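Side-chain contacts in conserved exported protein (Bacteroides fragilis, PDB 3CLW), which is of unknown function but probably hydrolyses O-glycosidic bonds: residues 48-53 / 115-120; 125-130 / 166-171. All coordinates share one frame; numbering follows the deposited sequence.

Interaction 1. Residues 48-53 / 115-120; sequences LLFKRE and KAARER
Phe50 and Ala117 make an aromatic-to-methyl contact where the C-terminal ends of two helices, 39-50 and 108-119, pack on the outside of the TIM barrel. The methyl carbon CB of Ala117 sits over the face of the Phe50 ring, 3.6 Å from its centroid and only 10° off the ring normal, which makes this a centred CH-pi contact. The backbone joins in: Ala117 CA lies 3.6 Å from Phe50 CD2, as close as a ring carbon comes to this helix. On the opposite face of the ring Leu49 CB takes the equivalent place, so the phenyl group is clamped between its own neighbour and the alanine. With CG beside the backbone N (chi1 -54°), the ring reaches across to helix 108-119.

Beyond the ring the contact passes to Arg120, whose CB lies 4.1 Å from Phe50 CB and whose CG lies 4.2 Å from Lys51 CB. The guanidinium group turns back over the last turn of helix 108-119: NH1 donates to Ala116 O at 2.9 Å with an N-H...O angle of 156°, the oxygen lying near the guanidinium plane. Salt bridges from NE to Asp47 and from NH2 to Glu43 tie the same group to helix 39-50. Three partners should therefore fix its rotation, and the two carboxylates probably offset its charge and so soften its repulsion with Lys51, whose NZ is 5.9 Å from Arg120 NE.

The Phe50 ring also meets Trp68 of strand 68-71 edge-to-face, and Ala116 and Arg120 touch Ala46, so the paired helix ends rest against each other and against the barrel wall.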
loop_
_atom_site.group_PDB
_atom_site.type_symbol
_atom_site.label_atom_id
_atom_site.label_comp_id
_atom_site.label_asym_id
_atom_site.label_seq_id
_atom_site.Cartn_x
_atom_site.Cartn_y
_atom_site.Cartn_z
ATOM N N LEU A 48 4.595 -11.630 11.384
ATOM C CA LEU A 48 3.238 -11.038 11.190
ATOM C C LEU A 48 3.081 -10.395 9.810
ATOM O O LEU A 48 1.993 -10.384 9.252
ATOM C CB LEU A 48 2.896 -10.002 12.283
ATOM C CG LEU A 48 2.647 -10.559 13.720
ATOM C CD1 LEU A 48 2.895 -9.496 14.797
ATOM C CD2 LEU A 48 1.268 -11.175 13.864
ATOM N N LEU A 49 4.198 -9.920 9.256
ATOM C CA LEU A 49 4.191 -9.166 7.991
ATOM C C LEU A 49 4.281 -10.071 6.767
ATOM O O LEU A 49 3.543 -9.878 5.821
ATOM C CB LEU A 49 5.351 -8.177 7.985
ATOM C CG LEU A 49 5.328 -7.033 8.988
ATOM C CD1 LEU A 49 6.515 -6.077 8.837
ATOM C CD2 LEU A 49 4.066 -6.267 8.831
ATOM N N PHE A 50 5.165 -11.078 6.820
ATOM C CA PHE A 50 5.660 -11.760 5.617
ATOM C C PHE A 50 5.419 -13.262 5.524
ATOM O O PHE A 50 5.383 -13.797 4.414
ATOM C CB PHE A 50 7.166 -11.518 5.457
ATOM C CG PHE A 50 7.540 -10.079 5.466
ATOM C CD1 PHE A 50 6.943 -9.180 4.550
ATOM C CD2 PHE A 50 8.481 -9.601 6.383
ATOM C CE1 PHE A 50 7.272 -7.829 4.564
ATOM C CE2 PHE A 50 8.837 -8.248 6.401
ATOM C CZ PHE A 50 8.227 -7.355 5.478
ATOM N N LYS A 51 5.278 -13.930 6.669
ATOM C CA LYS A 51 5.396 -15.382 6.700
ATOM C C LYS A 51 4.057 -16.019 6.357
ATOM O O LYS A 51 3.075 -15.815 7.046
ATOM C CB LYS A 51 5.922 -15.860 8.071
ATOM C CG LYS A 51 6.331 -17.328 8.118
ATOM C CD LYS A 51 6.965 -17.650 9.450
ATOM C CE LYS A 51 7.482 -19.074 9.524
ATOM N NZ LYS A 51 8.140 -19.300 10.857
ATOM N N ARG A 52 4.015 -16.751 5.255
ATOM C CA ARG A 52 2.766 -17.369 4.826
ATOM C C ARG A 52 2.671 -18.809 5.382
ATOM O O ARG A 52 2.952 -19.777 4.684
ATOM C CB ARG A 52 2.637 -17.326 3.285
ATOM C CG ARG A 52 1.198 -17.228 2.758
ATOM C CD ARG A 52 0.501 -18.561 2.765
ATOM N NE ARG A 52 -0.903 -18.446 2.379
ATOM C CZ ARG A 52 -1.717 -19.483 2.222
ATOM N NH1 ARG A 52 -1.274 -20.709 2.437
ATOM N NH2 ARG A 52 -2.987 -19.289 1.917
ATOM N N GLU A 53 2.278 -18.919 6.648
ATOM C CA GLU A 53 2.155 -20.210 7.344
ATOM C C GLU A 53 0.971 -20.179 8.281
ATOM O O GLU A 53 0.471 -19.106 8.665
ATOM C CB GLU A 53 3.399 -20.528 8.187
ATOM C CG GLU A 53 4.708 -20.444 7.435
ATOM C CD GLU A 53 5.459 -21.755 7.366
ATOM O OE1 GLU A 53 5.446 -22.406 6.285
ATOM O OE2 GLU A 53 6.075 -22.128 8.391
ATOM N N LYS A 115 16.117 -8.358 4.597
ATOM C CA LYS A 115 16.652 -9.691 4.819
ATOM C C LYS A 115 15.640 -10.628 5.493
ATOM O O LYS A 115 15.523 -11.770 5.114
ATOM C CB LYS A 115 17.999 -9.660 5.570
ATOM N N ALA A 116 14.881 -10.110 6.449
ATOM C CA ALA A 116 13.869 -10.891 7.174
ATOM C C ALA A 116 12.707 -11.302 6.281
ATOM O O ALA A 116 12.182 -12.411 6.415
ATOM C CB ALA A 116 13.347 -10.109 8.357
ATOM N N ALA A 117 12.274 -10.386 5.426
ATOM C CA ALA A 117 11.263 -10.664 4.405
ATOM C C ALA A 117 11.716 -11.780 3.466
ATOM O O ALA A 117 10.995 -12.758 3.269
ATOM C CB ALA A 117 10.946 -9.385 3.602
ATOM N N ARG A 118 12.912 -11.637 2.886
ATOM C CA ARG A 118 13.405 -12.630 1.923
ATOM C C ARG A 118 13.479 -14.007 2.595
ATOM O O ARG A 118 13.041 -15.003 2.031
ATOM C CB ARG A 118 14.758 -12.209 1.345
ATOM C CG ARG A 118 15.310 -13.167 0.267
ATOM C CD ARG A 118 16.619 -12.646 -0.338
ATOM N NE ARG A 118 17.629 -12.392 0.689
ATOM C CZ ARG A 118 18.812 -11.831 0.452
ATOM N NH1 ARG A 118 19.123 -11.440 -0.779
ATOM N NH2 ARG A 118 19.674 -11.633 1.452
ATOM N N GLU A 119 13.987 -14.027 3.831
ATOM C CA GLU A 119 14.092 -15.243 4.658
ATOM C C GLU A 119 12.763 -15.964 4.798
ATOM O O GLU A 119 12.726 -17.193 4.913
ATOM C CB GLU A 119 14.582 -14.848 6.053
ATOM C CG GLU A 119 15.620 -15.745 6.627
ATOM C CD GLU A 119 16.069 -15.269 8.013
ATOM O OE1 GLU A 119 17.069 -14.489 8.099
ATOM O OE2 GLU A 119 15.399 -15.660 9.009
ATOM N N ARG A 120 11.677 -15.187 4.804
ATOM C CA ARG A 120 10.334 -15.720 4.898
ATOM C C ARG A 120 9.655 -15.902 3.534
ATOM O O ARG A 120 8.432 -16.099 3.454
ATOM C CB ARG A 120 9.512 -14.839 5.825
ATOM C CG ARG A 120 9.947 -14.998 7.271
ATOM C CD ARG A 120 9.700 -13.761 8.066
ATOM N NE ARG A 120 10.078 -13.944 9.463
ATOM C CZ ARG A 120 11.312 -13.825 9.940
ATOM N NH1 ARG A 120 12.310 -13.512 9.117
ATOM N NH2 ARG A 120 11.537 -14.007 11.252
#

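Interaction 2. Residues 125-130 / 166-171; sequences FLFFTN and KSAQHF
Phe127, on strand 125-128, sends its side chain out from the barrel into helix 157-173. Its CB points toward the helix, and with CG beside the backbone N and anti to the carbonyl carbon (chi1 -82°) the ring extends from the strand to the helix. CD1 is the first ring atom to arrive, lying 4.3 Å from the methyl carbon CB of Ala168. One bond farther, CE1 stands 3.8 Å from Ala168 CA and equally close to Ser167 O, which lies at the ring edge near its plane; that oxygen accepts the helical hydrogen bond from Phe171 N. Toward the tip, Phe171 CD1 lies 3.7 Å from both CE1 and CZ of Phe127, and CZ is also 3.9 Å from Phe171 CB. The rings of Phe127 and Phe171 are steeply inclined, their planes at 77° and their centroids 5.7 Å apart. Phe171 in turn carries CD2 of the His170 imidazole over one face of its ring.

The contact is apolar and buried, with no hydrogen bond between strand and helix; the hydroxyl of Ser167 bonds back to Phe163 O within its own helix. The short segments run nearly antiparallel, at 151° with axes 10.1 Å apart, as suits a barrel strand and an outer helix. Met114 of helix 108-119 touches both phenylalanines, while Val70 of strand 68-71 and Val178 of strand 178-182 pack against Phe127 from the adjoining strands of the barrel.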
loop_
_atom_site.group_PDB
_atom_site.type_symbol
_atom_site.label_atom_id
_atom_site.label_comp_id
_atom_site.label_asym_id
_atom_site.label_seq_id
_atom_site.Cartn_x
_atom_site.Cartn_y
_atom_site.Cartn_z
ATOM N N PHE A 125 10.434 -6.151 -3.854
ATOM C CA PHE A 125 10.586 -4.858 -3.218
ATOM C C PHE A 125 10.306 -3.661 -4.147
ATOM O O PHE A 125 10.575 -3.699 -5.351
ATOM C CB PHE A 125 11.984 -4.735 -2.594
ATOM C CG PHE A 125 12.291 -5.784 -1.558
ATOM C CD1 PHE A 125 12.926 -6.988 -1.926
ATOM C CD2 PHE A 125 11.963 -5.575 -0.214
ATOM C CE1 PHE A 125 13.229 -7.963 -0.981
ATOM C CE2 PHE A 125 12.256 -6.575 0.761
ATOM C CZ PHE A 125 12.877 -7.771 0.369
ATOM N N LEU A 126 9.759 -2.602 -3.545
ATOM C CA LEU A 126 9.604 -1.295 -4.193
ATOM C C LEU A 126 10.430 -0.321 -3.382
ATOM O O LEU A 126 10.338 -0.315 -2.131
ATOM C CB LEU A 126 8.133 -0.859 -4.261
ATOM C CG LEU A 126 7.762 0.498 -4.907
ATOM C CD1 LEU A 126 6.319 0.499 -5.457
ATOM C CD2 LEU A 126 7.957 1.674 -3.975
ATOM N N PHE A 127 11.257 0.465 -4.074
ATOM C CA PHE A 127 12.047 1.560 -3.480
ATOM C C PHE A 127 11.361 2.892 -3.742
ATOM O O PHE A 127 11.053 3.215 -4.905
ATOM C CB PHE A 127 13.430 1.599 -4.131
ATOM C CG PHE A 127 14.404 0.618 -3.554
ATOM C CD1 PHE A 127 15.754 0.729 -3.840
ATOM C CD2 PHE A 127 13.969 -0.413 -2.693
ATOM C CE1 PHE A 127 16.655 -0.176 -3.281
ATOM C CE2 PHE A 127 14.878 -1.306 -2.112
ATOM C CZ PHE A 127 16.218 -1.183 -2.402
ATOM N N PHE A 128 11.117 3.660 -2.687
ATOM C CA PHE A 128 10.439 4.951 -2.828
ATOM C C PHE A 128 11.189 6.055 -2.093
ATOM O O PHE A 128 11.828 5.793 -1.076
ATOM C CB PHE A 128 8.931 4.913 -2.438
ATOM C CG PHE A 128 8.662 4.890 -0.943
ATOM C CD1 PHE A 128 8.698 3.700 -0.224
ATOM C CD2 PHE A 128 8.368 6.066 -0.261
ATOM C CE1 PHE A 128 8.426 3.677 1.180
ATOM C CE2 PHE A 128 8.141 6.056 1.122
ATOM C CZ PHE A 128 8.158 4.845 1.840
ATOM N N THR A 129 11.109 7.271 -2.645
ATOM C CA THR A 129 11.676 8.469 -2.063
ATOM C C THR A 129 10.598 9.527 -1.819
ATOM O O THR A 129 9.614 9.667 -2.600
ATOM C CB THR A 129 12.759 9.120 -2.955
ATOM O OG1 THR A 129 12.332 9.093 -4.337
ATOM C CG2 THR A 129 14.077 8.420 -2.808
ATOM N N ASN A 130 10.825 10.247 -0.713
ATOM C CA ASN A 130 10.080 11.390 -0.268
ATOM C C ASN A 130 10.795 12.697 -0.599
ATOM O O ASN A 130 10.202 13.774 -0.560
ATOM C CB ASN A 130 9.888 11.314 1.233
ATOM C CG ASN A 130 8.810 10.369 1.604
ATOM O OD1 ASN A 130 7.846 10.173 0.838
ATOM N ND2 ASN A 130 8.950 9.747 2.770
ATOM N N LYS A 166 21.180 3.215 -9.195
ATOM C CA LYS A 166 22.349 2.602 -8.549
ATOM C C LYS A 166 22.004 1.898 -7.213
ATOM O O LYS A 166 22.573 0.853 -6.912
ATOM C CB LYS A 166 23.492 3.606 -8.336
ATOM C CG LYS A 166 24.570 3.112 -7.314
ATOM C CD LYS A 166 25.948 3.477 -7.748
ATOM C CE LYS A 166 26.990 2.911 -6.790
ATOM N NZ LYS A 166 28.336 3.397 -7.160
ATOM N N SER A 167 21.111 2.501 -6.427
ATOM C CA SER A 167 20.645 1.929 -5.151
ATOM C C SER A 167 19.881 0.617 -5.390
ATOM O O SER A 167 20.148 -0.404 -4.719
ATOM C CB SER A 167 19.746 2.918 -4.395
ATOM O OG SER A 167 20.436 4.084 -4.020
ATOM N N ALA A 168 18.923 0.653 -6.324
ATOM C CA ALA A 168 18.215 -0.561 -6.712
ATOM C C ALA A 168 19.184 -1.625 -7.214
ATOM O O ALA A 168 19.074 -2.800 -6.848
ATOM C CB ALA A 168 17.110 -0.293 -7.784
ATOM N N GLN A 169 20.123 -1.212 -8.049
ATOM C CA GLN A 169 21.063 -2.176 -8.623
ATOM C C GLN A 169 21.938 -2.787 -7.556
ATOM O O GLN A 169 22.200 -3.987 -7.599
ATOM C CB GLN A 169 21.939 -1.565 -9.704
ATOM C CG GLN A 169 22.796 -2.606 -10.452
ATOM C CD GLN A 169 23.553 -1.985 -11.657
ATOM O OE1 GLN A 169 23.779 -0.766 -11.720
ATOM N NE2 GLN A 169 23.929 -2.820 -12.605
ATOM N N HIS A 170 22.405 -1.970 -6.621
ATOM C CA HIS A 170 23.152 -2.471 -5.455
ATOM C C HIS A 170 22.407 -3.594 -4.750
ATOM O O HIS A 170 22.959 -4.652 -4.503
ATOM C CB HIS A 170 23.437 -1.380 -4.435
ATOM C CG HIS A 170 23.990 -1.913 -3.159
ATOM N ND1 HIS A 170 25.330 -2.198 -2.991
ATOM C CD2 HIS A 170 23.380 -2.250 -1.993
ATOM C CE1 HIS A 170 25.517 -2.703 -1.782
ATOM N NE2 HIS A 170 24.354 -2.720 -1.149
ATOM N N PHE A 171 21.144 -3.356 -4.437
ATOM C CA PHE A 171 20.368 -4.358 -3.719
ATOM C C PHE A 171 20.000 -5.572 -4.590
ATOM O O PHE A 171 19.933 -6.705 -4.074
ATOM C CB PHE A 171 19.192 -3.709 -2.986
ATOM C CG PHE A 171 19.640 -2.899 -1.793
ATOM C CD1 PHE A 171 19.843 -1.526 -1.903
ATOM C CD2 PHE A 171 19.966 -3.536 -0.597
ATOM C CE1 PHE A 171 20.317 -0.766 -0.829
ATOM C CE2 PHE A 171 20.431 -2.802 0.519
ATOM C CZ PHE A 171 20.609 -1.397 0.387
#

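From the N terminus, helix 39-50 comes first; interaction 1 joins its end to the end of helix 108-119, closing a loop of 61 residues that includes strand 68-71. After a short loop the chain enters strand 125-128, where interaction 2 opens, and a second loop of 35 residues closes when helix 157-173 packs on that strand. The two loops thus follow in series, neither nesting nor crossing. Their centres lie 19 Å apart, yet they meet where Ala117 CB touches Phe125 CZ at 4.1 Å. Interaction 1 joins helix to helix around the barrel's outer layer, whereas interaction 2 joins strand to helix; helix 108-119, a partner in interaction 1, also packs through Met114 on both phenylalanines of interaction 2.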